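Local coordinates for SusD homolog (Bacteroides thetaiotaomicron VPI-5482, PDB 3FDH), which probably binds glycans at the outer membrane for uptake, as other SusD/RagB-family proteins do, at residues V19-I24 / D94-G99; R281-P286 / P300-A305; L338-A343 / K358-A363. All blocks are in the same frame, centred on the assembly; numbering follows the deposited sequence.

The three contacts follow one another along a single, largely helical chain and never touch. Contacts 1 and 2 lie on opposite sides of the chain's centre, their own centres 49 Å apart. Contact 1 joins the start of helix 21-37 to the end of helix 76-95 at the periphery, while contact 2 belongs to a small region of strands and loops. Contact 3, 16 Å from the chain's centre, packs two consecutive helices. Its centre is 37 Å from that of contact 1 and 28 Å from that of contact 2. Helix 354-379 connects the last two: its early turns form contact 3, and further along it is touched by R281, A282 and F284. None of the three contacts is assigned to a glycan-binding site.

Contact 1: V19-I24 / D94-G99; sequences VASRFI and DQCGEG
S21 and Q95 bring the two backbones nearest, with S21 CA and Q95 CA 6.8 Å apart, and the polar part of the contact gathers around the serine. S21 OG stands anti to its own carbonyl carbon (chi1 -71°), which sets it between Q95 and C96. It lies 3.5 Å from Q95 CB, but its hydrogen bond goes to D102, which also meets the Q95 backbone. A small hydroxyl suits this buried place, where the helix start and the other chain segment come close. The Q95 side chain runs extended beyond CG and brings its amide to the backbone of V19, Q95 CD lying 3.7 Å from V19 O.

This is a meeting of helix ends in the mainly helical SusD fold: helix 21-37 is just beginning and helix 76-95 is just finishing. A20 holds the N-cap position, where its carbonyl O takes the first turn's bond from F23 N at 2.9 Å. At the other end the chain leaves its helix in a turn, G97 N bonding to D94 O at 3.1 Å.

The remaining contacts are close packing. C96 SG comes within 3.8 Å of S21 CB, a soft, weakly polar sulphur filling a buried corner that R109 also borders. I24 sends its CD1 methyl to the Q95 amide, the two side chains crossing obliquely, while the same isoleucine packs on N88, I91 and I92 of helix 76-95.

Contact 2: R281-P286 / P300-A305; sequences RAFFTP and PSLVPA
T285 and L302 hold the two backbones close, their CA atoms 4.3 Å apart where the chain leaving strand 283-284 passes the 3-10 turn 300-302. L302 contributes the largest share of the packing. Its CG lies anti to the backbone N (chi1 174°), and both methyls reach the strand: CD1 meets F283 CB at 3.7 Å and presses on F284 O at 3.1 Å, while CD2 approaches the F283 ring obliquely. A branched leucine suits this spot because it covers a phenylalanine and the neighbouring backbone at once.

Beyond it, T285 CG2 rests 3.3 Å from S301 O, and P286 CD is 3.4 Å from the same oxygen and 3.5 Å from L302 O, so the S301 and L302 carbonyl oxygens lie against carbon atoms of T285 and P286. T285 OG1 is turned elsewhere: it gives a 2.7 Å hydrogen bond to P286 O and is also bonded by S293 N. The proline, which has no N-H to satisfy, fits a backbone flanked this way. Farther along, P286 CG meets V303 CG2 at 4.1 Å, the two side chains crossing at about a right angle. S301 OG bonds to D299.

F284 pairs with I319 across the two-stranded antiparallel sheet, while F283 and T285 bond to V295 and S293, an order consistent with a hairpin. The arrangement is that of a short turn packed against a small beta element, set within an otherwise helical SusD-like fold.

Contact 3: L338-A343 / K358-A363; sequences LMFLKA and KEAVVA
A360 is the bump of this interface, and F340 and M339 shape the hollow that receives it. The A360 methyl sits squarely on the F340 ring: CB is 3.3 Å from the ring centroid and only 2° off the normal, a CH-pi contact over the middle of the face. The wall beside the ring is M339, a selenomethionine in the crystal, whose CB comes within 3.5 Å of A360 CB, tighter than usual for two carbons. F340 CG stands anti to its carbonyl carbon (chi1 -79°), and from there the ring reaches the partner helix, its CZ atom going on to graze V361 CG2 at 4.4 Å.

The short helical segments run nearly antiparallel, at 155°, and their axes approach to 8.1 Å, a spacing that a residue as small as alanine allows at the nearest point. Helices 335-348 and 354-379 are consecutive in the chain and so form an antiparallel helical hairpin, in keeping with the family's place in the TPR clan.

Shape continues on the other side of A360, where M339 and E359 run alongside each other in the same direction. M339 CG rests 3.7 Å from E359 CG, so the glutamate contributes its aliphatic part here and sends OE2 to a hydrogen bond with Y335 OH. An alanine in place of F340 would probably leave the A360 methyl without its flat seat and open a gap toward helix 412-423. On that helix the phenylalanine touches Q419, K420 and A423, while M339 packs on V227 of helix 216-228.

Contact 1: V19-I24 / D94-G99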
ATOM      1  N   VAL A  19       3.936  22.933  19.792  1.00 30.58           N
ATOM      2  CA  VAL A  19       3.183  21.971  20.583  1.00 28.87           C
ATOM      3  C   VAL A  19       4.055  20.780  20.927  1.00 28.14           C
ATOM      4  O   VAL A  19       5.062  20.520  20.251  1.00 29.58           O
ATOM      5  CB  VAL A  19       1.839  21.546  19.916  1.00 29.51           C
ATOM      6  CG1 VAL A  19       1.009  22.781  19.559  1.00 27.44           C
ATOM      7  CG2 VAL A  19       2.055  20.701  18.717  1.00 31.11           C
ATOM      8  N   ALA A  20       3.683  20.085  21.998  1.00 25.93           N
ATOM      9  CA  ALA A  20       4.422  18.891  22.457  1.00 25.78           C
ATOM     10  C   ALA A  20       4.453  17.831  21.359  1.00 25.62           C
ATOM     11  O   ALA A  20       3.460  17.580  20.671  1.00 25.16           O
ATOM     12  CB  ALA A  20       3.827  18.319  23.761  1.00 24.00           C
ATOM     13  N   SER A  21       5.615  17.214  21.207  1.00 26.01           N
ATOM     14  CA  SER A  21       5.833  16.245  20.119  1.00 26.54           C
ATOM     15  C   SER A  21       4.793  15.160  20.038  1.00 26.65           C
ATOM     16  O   SER A  21       4.436  14.725  18.961  1.00 28.26           O
ATOM     17  CB  SER A  21       7.206  15.582  20.221  1.00 27.33           C
ATOM     18  OG  SER A  21       8.233  16.496  19.908  1.00 26.10           O
ATOM     19  N   ARG A  22       4.304  14.718  21.183  1.00 25.99           N
ATOM     20  CA  ARG A  22       3.319  13.634  21.194  0.50 25.37           C
ATOM     21  C   ARG A  22       2.057  14.013  20.428  1.00 25.45           C
ATOM     22  O   ARG A  22       1.485  13.198  19.704  1.00 26.91           O
ATOM     23  CB  ARG A  22       2.997  13.163  22.614  0.50 24.93           C
ATOM     24  CG  ARG A  22       2.358  14.172  23.530  0.50 22.73           C
ATOM     25  CD  ARG A  22       2.376  13.636  24.930  0.50 24.09           C
ATOM     26  NE  ARG A  22       1.689  14.494  25.881  0.50 23.88           N
ATOM     27  CZ  ARG A  22       2.255  15.498  26.548  0.50 24.01           C
ATOM     28  NH1 ARG A  22       3.542  15.815  26.381  0.50 25.16           N
ATOM     29  NH2 ARG A  22       1.512  16.193  27.395  0.50 25.45           N
ATOM     30  N   PHE A  23       1.661  15.264  20.550  1.00 25.52           N
ATOM     31  CA  PHE A  23       0.451  15.732  19.867  1.00 26.23           C
ATOM     32  C   PHE A  23       0.690  15.813  18.356  1.00 27.02           C
ATOM     33  O   PHE A  23      -0.206  15.572  17.521  1.00 25.16           O
ATOM     34  CB  PHE A  23      -0.023  17.063  20.456  1.00 26.34           C
ATOM     35  CG  PHE A  23      -0.345  16.974  21.931  1.00 24.29           C
ATOM     36  CD1 PHE A  23      -1.225  16.010  22.390  1.00 24.74           C
ATOM     37  CD2 PHE A  23       0.267  17.820  22.861  1.00 27.39           C
ATOM     38  CE1 PHE A  23      -1.509  15.915  23.757  1.00 25.91           C
ATOM     39  CE2 PHE A  23      -0.028  17.725  24.196  1.00 23.78           C
ATOM     40  CZ  PHE A  23      -0.901  16.775  24.645  1.00 27.58           C
ATOM     41  N   ILE A  24       1.920  16.128  18.000  1.00 27.47           N
ATOM     42  CA  ILE A  24       2.262  16.211  16.584  1.00 27.30           C
ATOM     43  C   ILE A  24       2.241  14.783  16.028  1.00 27.62           C
ATOM     44  O   ILE A  24       1.749  14.520  14.920  1.00 27.24           O
ATOM     45  CB  ILE A  24       3.646  16.859  16.327  1.00 27.14           C
ATOM     46  CG1 ILE A  24       3.735  18.256  16.959  1.00 25.66           C
ATOM     47  CG2 ILE A  24       3.908  16.951  14.818  1.00 25.26           C
ATOM     48  CD1 ILE A  24       5.138  18.869  16.926  1.00 26.76           C
ATOM     49  N   ASP A  94      13.435  17.121  15.887  1.00 29.68           N
ATOM     50  CA  ASP A  94      14.191  18.261  16.407  1.00 30.28           C
ATOM     51  C   ASP A  94      13.779  18.597  17.830  1.00 28.85           C
ATOM     52  O   ASP A  94      14.615  18.812  18.696  1.00 29.55           O
ATOM     53  CB  ASP A  94      14.053  19.508  15.543  1.00 31.21           C
ATOM     54  CG  ASP A  94      14.857  19.417  14.254  1.00 38.02           C
ATOM     55  OD1 ASP A  94      15.651  18.456  14.088  1.00 42.12           O
ATOM     56  OD2 ASP A  94      14.691  20.324  13.412  1.00 42.34           O
ATOM     57  N   GLN A  95      12.480  18.628  18.064  1.00 28.27           N
ATOM     58  CA  GLN A  95      11.987  18.965  19.413  1.00 26.72           C
ATOM     59  C   GLN A  95      12.458  17.953  20.446  1.00 27.20           C
ATOM     60  O   GLN A  95      12.653  18.297  21.607  1.00 25.45           O
ATOM     61  CB  GLN A  95      10.467  19.088  19.458  1.00 26.43           C
ATOM     62  CG  GLN A  95       9.974  20.345  18.778  1.00 27.72           C
ATOM     63  CD  GLN A  95       8.473  20.564  18.899  1.00 28.66           C
ATOM     64  OE1 GLN A  95       7.763  19.838  19.593  1.00 34.40           O
ATOM     65  NE2 GLN A  95       7.991  21.558  18.205  1.00 26.29           N
ATOM     66  N   CYS A  96      12.720  16.727  19.989  1.00 28.53           N
ATOM     67  CA  CYS A  96      13.067  15.628  20.903  1.00 30.64           C
ATOM     68  C   CYS A  96      14.555  15.497  21.106  1.00 33.35           C
ATOM     69  O   CYS A  96      15.024  14.676  21.905  1.00 33.56           O
ATOM     70  CB  CYS A  96      12.494  14.305  20.432  1.00 31.33           C
ATOM     71  SG  CYS A  96      10.753  14.213  20.664  1.00 30.92           S
ATOM     72  N   GLY A  97      15.277  16.344  20.391  1.00 33.99           N
ATOM     73  CA  GLY A  97      16.730  16.386  20.480  1.00 34.33           C
ATOM     74  C   GLY A  97      17.215  17.244  21.624  1.00 35.29           C
ATOM     75  O   GLY A  97      16.423  17.850  22.357  1.00 33.36           O
ATOM     76  N   GLU A  98      18.532  17.266  21.794  1.00 37.60           N
ATOM     77  CA  GLU A  98      19.145  18.094  22.837  1.00 39.39           C
ATOM     78  C   GLU A  98      18.858  19.527  22.429  1.00 40.19           C
ATOM     79  O   GLU A  98      19.021  19.914  21.264  1.00 42.60           O
ATOM     80  CB  GLU A  98      20.656  17.851  22.984  1.00 39.28           C
ATOM     81  N   GLY A  99      18.388  20.296  23.387  1.00 39.67           N
ATOM     82  CA  GLY A  99      18.069  21.687  23.137  1.00 39.03           C
ATOM     83  C   GLY A  99      16.615  21.807  22.772  1.00 37.72           C
ATOM     84  O   GLY A  99      16.040  22.885  22.817  1.00 39.74           O
TER

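Contact 2: R281-P286 / P300-A305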
ATOM      1  N   ARG A 281     -16.993 -14.699  -2.728  1.00 30.46           N
ATOM      2  CA  ARG A 281     -17.334 -14.020  -1.506  1.00 30.73           C
ATOM      3  C   ARG A 281     -17.092 -12.527  -1.411  1.00 28.98           C
ATOM      4  O   ARG A 281     -17.768 -11.849  -0.641  1.00 29.09           O
ATOM      5  CB  ARG A 281     -16.607 -14.768  -0.388  1.00 29.53           C
ATOM      6  CG  ARG A 281     -16.934 -14.307   0.941  1.00 35.30           C
ATOM      7  CD  ARG A 281     -16.587 -15.328   1.982  1.00 28.22           C
ATOM      8  NE  ARG A 281     -16.786 -14.741   3.308  1.00 33.61           N
ATOM      9  CZ  ARG A 281     -17.968 -14.567   3.894  1.00 28.27           C
ATOM     10  NH1 ARG A 281     -19.068 -14.930   3.276  1.00 26.43           N
ATOM     11  NH2 ARG A 281     -18.044 -13.994   5.076  1.00 31.12           N
ATOM     12  N   ALA A 282     -16.199 -12.003  -2.262  1.00 28.65           N
ATOM     13  CA  ALA A 282     -15.758 -10.616  -2.176  1.00 28.72           C
ATOM     14  C   ALA A 282     -16.348  -9.650  -3.217  1.00 27.21           C
ATOM     15  O   ALA A 282     -15.821  -8.577  -3.457  1.00 28.67           O
ATOM     16  CB  ALA A 282     -14.232 -10.561  -2.250  1.00 27.60           C
ATOM     17  N   PHE A 283     -17.440 -10.051  -3.816  1.00 25.91           N
ATOM     18  CA  PHE A 283     -18.128  -9.257  -4.855  1.00 26.39           C
ATOM     19  C   PHE A 283     -19.607  -9.088  -4.629  1.00 27.15           C
ATOM     20  O   PHE A 283     -20.305 -10.016  -4.254  1.00 28.39           O
ATOM     21  CB  PHE A 283     -17.894  -9.858  -6.256  1.00 25.16           C
ATOM     22  CG  PHE A 283     -16.461  -9.857  -6.675  1.00 27.86           C
ATOM     23  CD1 PHE A 283     -15.845  -8.684  -7.057  1.00 27.76           C
ATOM     24  CD2 PHE A 283     -15.736 -11.021  -6.716  1.00 30.24           C
ATOM     25  CE1 PHE A 283     -14.515  -8.673  -7.430  1.00 30.52           C
ATOM     26  CE2 PHE A 283     -14.405 -11.016  -7.098  1.00 33.59           C
ATOM     27  CZ  PHE A 283     -13.795  -9.841  -7.469  1.00 29.26           C
ATOM     28  N   PHE A 284     -20.061  -7.860  -4.867  1.00 27.91           N
ATOM     29  CA  PHE A 284     -21.443  -7.463  -4.776  1.00 27.41           C
ATOM     30  C   PHE A 284     -21.918  -6.854  -6.099  1.00 28.21           C
ATOM     31  O   PHE A 284     -21.214  -6.128  -6.799  1.00 30.32           O
ATOM     32  CB  PHE A 284     -21.737  -6.426  -3.675  1.00 29.21           C
ATOM     33  CG  PHE A 284     -21.243  -6.793  -2.293  1.00 30.60           C
ATOM     34  CD1 PHE A 284     -21.191  -8.107  -1.860  1.00 31.18           C
ATOM     35  CD2 PHE A 284     -20.920  -5.773  -1.389  1.00 33.68           C
ATOM     36  CE1 PHE A 284     -20.764  -8.415  -0.566  1.00 29.54           C
ATOM     37  CE2 PHE A 284     -20.503  -6.064  -0.100  1.00 30.78           C
ATOM     38  CZ  PHE A 284     -20.421  -7.397   0.314  1.00 28.38           C
ATOM     39  N   THR A 285     -23.162  -7.175  -6.407  1.00 28.46           N
ATOM     40  CA  THR A 285     -23.789  -6.654  -7.614  1.00 27.31           C
ATOM     41  C   THR A 285     -24.116  -5.173  -7.467  1.00 29.70           C
ATOM     42  O   THR A 285     -24.006  -4.582  -6.380  1.00 29.95           O
ATOM     43  CB  THR A 285     -25.165  -7.348  -7.881  1.00 26.98           C
ATOM     44  OG1 THR A 285     -26.090  -6.977  -6.838  1.00 25.86           O
ATOM     45  CG2 THR A 285     -25.031  -8.890  -7.977  1.00 28.87           C
ATOM     46  N   PRO A 286     -24.506  -4.550  -8.583  1.00 31.73           N
ATOM     47  CA  PRO A 286     -25.083  -3.223  -8.479  1.00 32.23           C
ATOM     48  C   PRO A 286     -26.380  -3.333  -7.682  1.00 31.56           C
ATOM     49  O   PRO A 286     -26.869  -4.434  -7.412  1.00 32.24           O
ATOM     50  CB  PRO A 286     -25.399  -2.843  -9.936  1.00 31.64           C
ATOM     51  CG  PRO A 286     -24.755  -3.858 -10.793  1.00 33.76           C
ATOM     52  CD  PRO A 286     -24.447  -5.052  -9.969  1.00 30.80           C
ATOM     53  N   PRO A 300     -23.077 -13.329 -14.138  1.00 31.43           N
ATOM     54  CA  PRO A 300     -23.224 -12.125 -14.956  1.00 30.74           C
ATOM     55  C   PRO A 300     -23.924 -10.988 -14.248  1.00 30.11           C
ATOM     56  O   PRO A 300     -23.804  -9.848 -14.661  1.00 30.46           O
ATOM     57  CB  PRO A 300     -24.049 -12.611 -16.164  1.00 31.26           C
ATOM     58  CG  PRO A 300     -24.633 -13.888 -15.762  1.00 33.91           C
ATOM     59  CD  PRO A 300     -23.653 -14.502 -14.802  1.00 31.21           C
ATOM     60  N   SER A 301     -24.640 -11.287 -13.173  1.00 29.83           N
ATOM     61  CA  SER A 301     -25.344 -10.215 -12.440  1.00 29.99           C
ATOM     62  C   SER A 301     -24.398  -9.300 -11.685  1.00 28.83           C
ATOM     63  O   SER A 301     -24.801  -8.247 -11.194  1.00 28.30           O
ATOM     64  CB  SER A 301     -26.406 -10.753 -11.497  1.00 29.81           C
ATOM     65  OG  SER A 301     -25.883 -11.520 -10.444  1.00 32.65           O
ATOM     66  N   LEU A 302     -23.135  -9.691 -11.602  1.00 29.41           N
ATOM     67  CA  LEU A 302     -22.137  -8.849 -10.950  1.00 29.27           C
ATOM     68  C   LEU A 302     -21.862  -7.607 -11.766  1.00 29.95           C
ATOM     69  O   LEU A 302     -21.543  -6.542 -11.244  1.00 30.82           O
ATOM     70  CB  LEU A 302     -20.823  -9.610 -10.751  1.00 29.96           C
ATOM     71  CG  LEU A 302     -19.637  -8.801 -10.214  1.00 27.49           C
ATOM     72  CD1 LEU A 302     -19.983  -8.182  -8.827  1.00 28.64           C
ATOM     73  CD2 LEU A 302     -18.399  -9.694 -10.152  1.00 21.61           C
ATOM     74  N   VAL A 303     -21.998  -7.763 -13.072  1.00 29.89           N
ATOM     75  CA  VAL A 303     -21.687  -6.687 -14.007  1.00 28.91           C
ATOM     76  C   VAL A 303     -20.292  -6.099 -13.679  1.00 31.02           C
ATOM     77  O   VAL A 303     -20.142  -4.912 -13.326  1.00 28.99           O
ATOM     78  CB  VAL A 303     -22.784  -5.586 -14.030  1.00 29.14           C
ATOM     79  CG1 VAL A 303     -22.547  -4.612 -15.218  1.00 32.15           C
ATOM     80  CG2 VAL A 303     -24.188  -6.203 -14.107  1.00 28.20           C
ATOM     81  N   PRO A 304     -19.243  -6.932 -13.797  1.00 30.91           N
ATOM     82  CA  PRO A 304     -17.912  -6.366 -13.557  1.00 29.85           C
ATOM     83  C   PRO A 304     -17.530  -5.379 -14.637  1.00 29.66           C
ATOM     84  O   PRO A 304     -18.063  -5.392 -15.760  1.00 28.88           O
ATOM     85  CB  PRO A 304     -16.997  -7.605 -13.549  1.00 30.69           C
ATOM     86  CG  PRO A 304     -17.702  -8.588 -14.480  1.00 27.71           C
ATOM     87  CD  PRO A 304     -19.190  -8.314 -14.301  1.00 29.63           C
ATOM     88  N   ALA A 305     -16.625  -4.497 -14.261  1.00 29.31           N
ATOM     89  CA  ALA A 305     -16.132  -3.448 -15.141  1.00 29.98           C
ATOM     90  C   ALA A 305     -14.922  -3.939 -15.958  1.00 29.29           C
ATOM     91  O   ALA A 305     -14.001  -4.588 -15.406  1.00 28.58           O
ATOM     92  CB  ALA A 305     -15.788  -2.184 -14.328  1.00 29.75           C
TER

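Contact 3: L338-A343 / K358-A363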
ATOM      1  N   LEU A 338       4.765  -9.084   5.126  1.00 30.20           N
ATOM      2  CA  LEU A 338       6.085  -9.463   5.658  1.00 29.89           C
ATOM      3  C   LEU A 338       6.394 -10.928   5.319  1.00 29.18           C
ATOM      4  O   LEU A 338       7.525 -11.323   5.029  1.00 29.74           O
ATOM      5  CB  LEU A 338       6.135  -9.225   7.171  1.00 29.26           C
ATOM      6  CG  LEU A 338       7.488  -9.400   7.833  1.00 25.39           C
ATOM      7  CD1 LEU A 338       8.383  -8.230   7.515  1.00 28.18           C
ATOM      8  CD2 LEU A 338       7.276  -9.597   9.364  1.00 27.83           C
HETATM    9  N   MSE A 339       5.367 -11.732   5.333  1.00 28.90           N
HETATM   10  CA  MSE A 339       5.552 -13.174   5.044  1.00 31.32           C
HETATM   11  C   MSE A 339       5.790 -13.411   3.571  1.00 30.45           C
HETATM   12  O   MSE A 339       6.462 -14.380   3.196  1.00 29.36           O
HETATM   13  CB  MSE A 339       4.379 -14.026   5.561  1.00 30.91           C
HETATM   14  CG  MSE A 339       4.245 -14.032   7.105  1.00 27.98           C
HETATM   15 SE   MSE A 339       5.835 -14.676   8.028  0.75 26.11          SE
HETATM   16  CE  MSE A 339       6.767 -13.137   8.365  1.00 25.06           C
ATOM     17  N   PHE A 340       5.249 -12.512   2.753  1.00 28.80           N
ATOM     18  CA  PHE A 340       5.449 -12.552   1.300  1.00 28.98           C
ATOM     19  C   PHE A 340       6.858 -12.092   0.967  1.00 29.01           C
ATOM     20  O   PHE A 340       7.472 -12.526  -0.020  1.00 29.05           O
ATOM     21  CB  PHE A 340       4.406 -11.741   0.535  1.00 28.94           C
ATOM     22  CG  PHE A 340       3.080 -12.434   0.381  1.00 27.64           C
ATOM     23  CD1 PHE A 340       2.967 -13.589  -0.407  1.00 29.22           C
ATOM     24  CD2 PHE A 340       1.943 -11.930   0.978  1.00 27.60           C
ATOM     25  CE1 PHE A 340       1.760 -14.256  -0.547  1.00 26.42           C
ATOM     26  CE2 PHE A 340       0.731 -12.603   0.846  1.00 25.51           C
ATOM     27  CZ  PHE A 340       0.645 -13.762   0.050  1.00 30.90           C
ATOM     28  N   LEU A 341       7.387 -11.222   1.813  1.00 27.05           N
ATOM     29  CA  LEU A 341       8.764 -10.768   1.635  1.00 27.17           C
ATOM     30  C   LEU A 341       9.684 -11.902   1.972  1.00 28.95           C
ATOM     31  O   LEU A 341      10.685 -12.172   1.303  1.00 30.09           O
ATOM     32  CB  LEU A 341       9.073  -9.529   2.474  1.00 25.40           C
ATOM     33  CG  LEU A 341       8.604  -8.192   1.910  1.00 28.46           C
ATOM     34  CD1 LEU A 341       8.559  -7.075   2.968  1.00 27.19           C
ATOM     35  CD2 LEU A 341       9.507  -7.856   0.741  1.00 30.11           C
ATOM     36  N   LYS A 342       9.340 -12.582   3.041  1.00 29.05           N
ATOM     37  CA  LYS A 342      10.136 -13.734   3.520  1.00 30.20           C
ATOM     38  C   LYS A 342      10.160 -14.834   2.449  1.00 30.76           C
ATOM     39  O   LYS A 342      11.192 -15.387   2.093  1.00 31.58           O
ATOM     40  CB  LYS A 342       9.503 -14.307   4.761  1.00 29.27           C
ATOM     41  CG  LYS A 342      10.320 -15.448   5.426  1.00 32.56           C
ATOM     42  CD  LYS A 342       9.734 -15.882   6.747  1.00 31.54           C
ATOM     43  CE  LYS A 342      10.503 -17.059   7.300  1.00 35.97           C
ATOM     44  NZ  LYS A 342      10.041 -17.504   8.660  1.00 36.99           N
ATOM     45  N   ALA A 343       8.980 -15.126   1.941  1.00 28.69           N
ATOM     46  CA  ALA A 343       8.808 -16.114   0.855  1.00 27.09           C
ATOM     47  C   ALA A 343       9.566 -15.696  -0.417  1.00 28.78           C
ATOM     48  O   ALA A 343      10.237 -16.518  -1.059  1.00 30.07           O
ATOM     49  CB  ALA A 343       7.295 -16.341   0.557  1.00 26.71           C
ATOM     50  N   LYS A 358       2.666 -20.214   2.831  1.00 30.74           N
ATOM     51  CA  LYS A 358       1.373 -20.633   3.374  1.00 30.91           C
ATOM     52  C   LYS A 358       0.932 -19.645   4.436  1.00 30.64           C
ATOM     53  O   LYS A 358      -0.237 -19.265   4.547  1.00 28.04           O
ATOM     54  CB  LYS A 358       1.408 -22.037   3.959  1.00 31.93           C
ATOM     55  CG  LYS A 358       0.056 -22.477   4.504  1.00 29.70           C
ATOM     56  CD  LYS A 358       0.069 -23.906   4.975  1.00 31.23           C
ATOM     57  CE  LYS A 358      -1.343 -24.402   5.270  1.00 30.90           C
ATOM     58  NZ  LYS A 358      -1.432 -25.833   5.731  1.00 35.42           N
ATOM     59  N   GLU A 359       1.890 -19.238   5.231  1.00 31.63           N
ATOM     60  CA  GLU A 359       1.617 -18.311   6.325  1.00 32.03           C
ATOM     61  C   GLU A 359       1.097 -16.997   5.754  1.00 30.47           C
ATOM     62  O   GLU A 359       0.139 -16.384   6.276  1.00 28.27           O
ATOM     63  CB  GLU A 359       2.891 -18.082   7.140  1.00 32.50           C
ATOM     64  CG  GLU A 359       2.738 -17.224   8.363  1.00 35.65           C
ATOM     65  CD  GLU A 359       2.065 -17.931   9.521  1.00 40.63           C
ATOM     66  OE1 GLU A 359       1.762 -19.133   9.379  1.00 41.51           O
ATOM     67  OE2 GLU A 359       1.797 -17.274  10.554  1.00 36.97           O
ATOM     68  N   ALA A 360       1.672 -16.610   4.618  1.00 29.74           N
ATOM     69  CA  ALA A 360       1.331 -15.355   3.957  1.00 28.46           C
ATOM     70  C   ALA A 360      -0.062 -15.409   3.311  1.00 29.93           C
ATOM     71  O   ALA A 360      -0.875 -14.520   3.467  1.00 27.70           O
ATOM     72  CB  ALA A 360       2.404 -15.004   2.886  1.00 26.95           C
ATOM     73  N   VAL A 361      -0.333 -16.500   2.624  1.00 29.20           N
ATOM     74  CA  VAL A 361      -1.638 -16.715   1.967  1.00 30.26           C
ATOM     75  C   VAL A 361      -2.758 -16.801   3.003  1.00 30.41           C
ATOM     76  O   VAL A 361      -3.812 -16.174   2.840  1.00 31.30           O
ATOM     77  CB  VAL A 361      -1.665 -18.035   1.104  1.00 30.52           C
ATOM     78  CG1 VAL A 361      -3.060 -18.351   0.608  1.00 30.44           C
ATOM     79  CG2 VAL A 361      -0.669 -17.932  -0.029  1.00 25.10           C
ATOM     80  N   VAL A 362      -2.539 -17.558   4.064  1.00 29.39           N
ATOM     81  CA  VAL A 362      -3.561 -17.704   5.097  1.00 29.58           C
ATOM     82  C   VAL A 362      -3.800 -16.326   5.744  1.00 31.09           C
ATOM     83  O   VAL A 362      -4.932 -15.884   5.835  1.00 31.46           O
ATOM     84  CB  VAL A 362      -3.204 -18.798   6.153  1.00 31.02           C
ATOM     85  CG1 VAL A 362      -4.173 -18.793   7.348  1.00 27.07           C
ATOM     86  CG2 VAL A 362      -3.174 -20.205   5.498  1.00 29.64           C
ATOM     87  N   ALA A 363      -2.742 -15.642   6.163  1.00 30.03           N
ATOM     88  CA  ALA A 363      -2.923 -14.316   6.783  1.00 30.40           C
ATOM     89  C   ALA A 363      -3.670 -13.380   5.831  1.00 29.57           C
ATOM     90  O   ALA A 363      -4.503 -12.593   6.236  1.00 30.26           O
ATOM     91  CB  ALA A 363      -1.571 -13.669   7.176  1.00 30.00           C
TER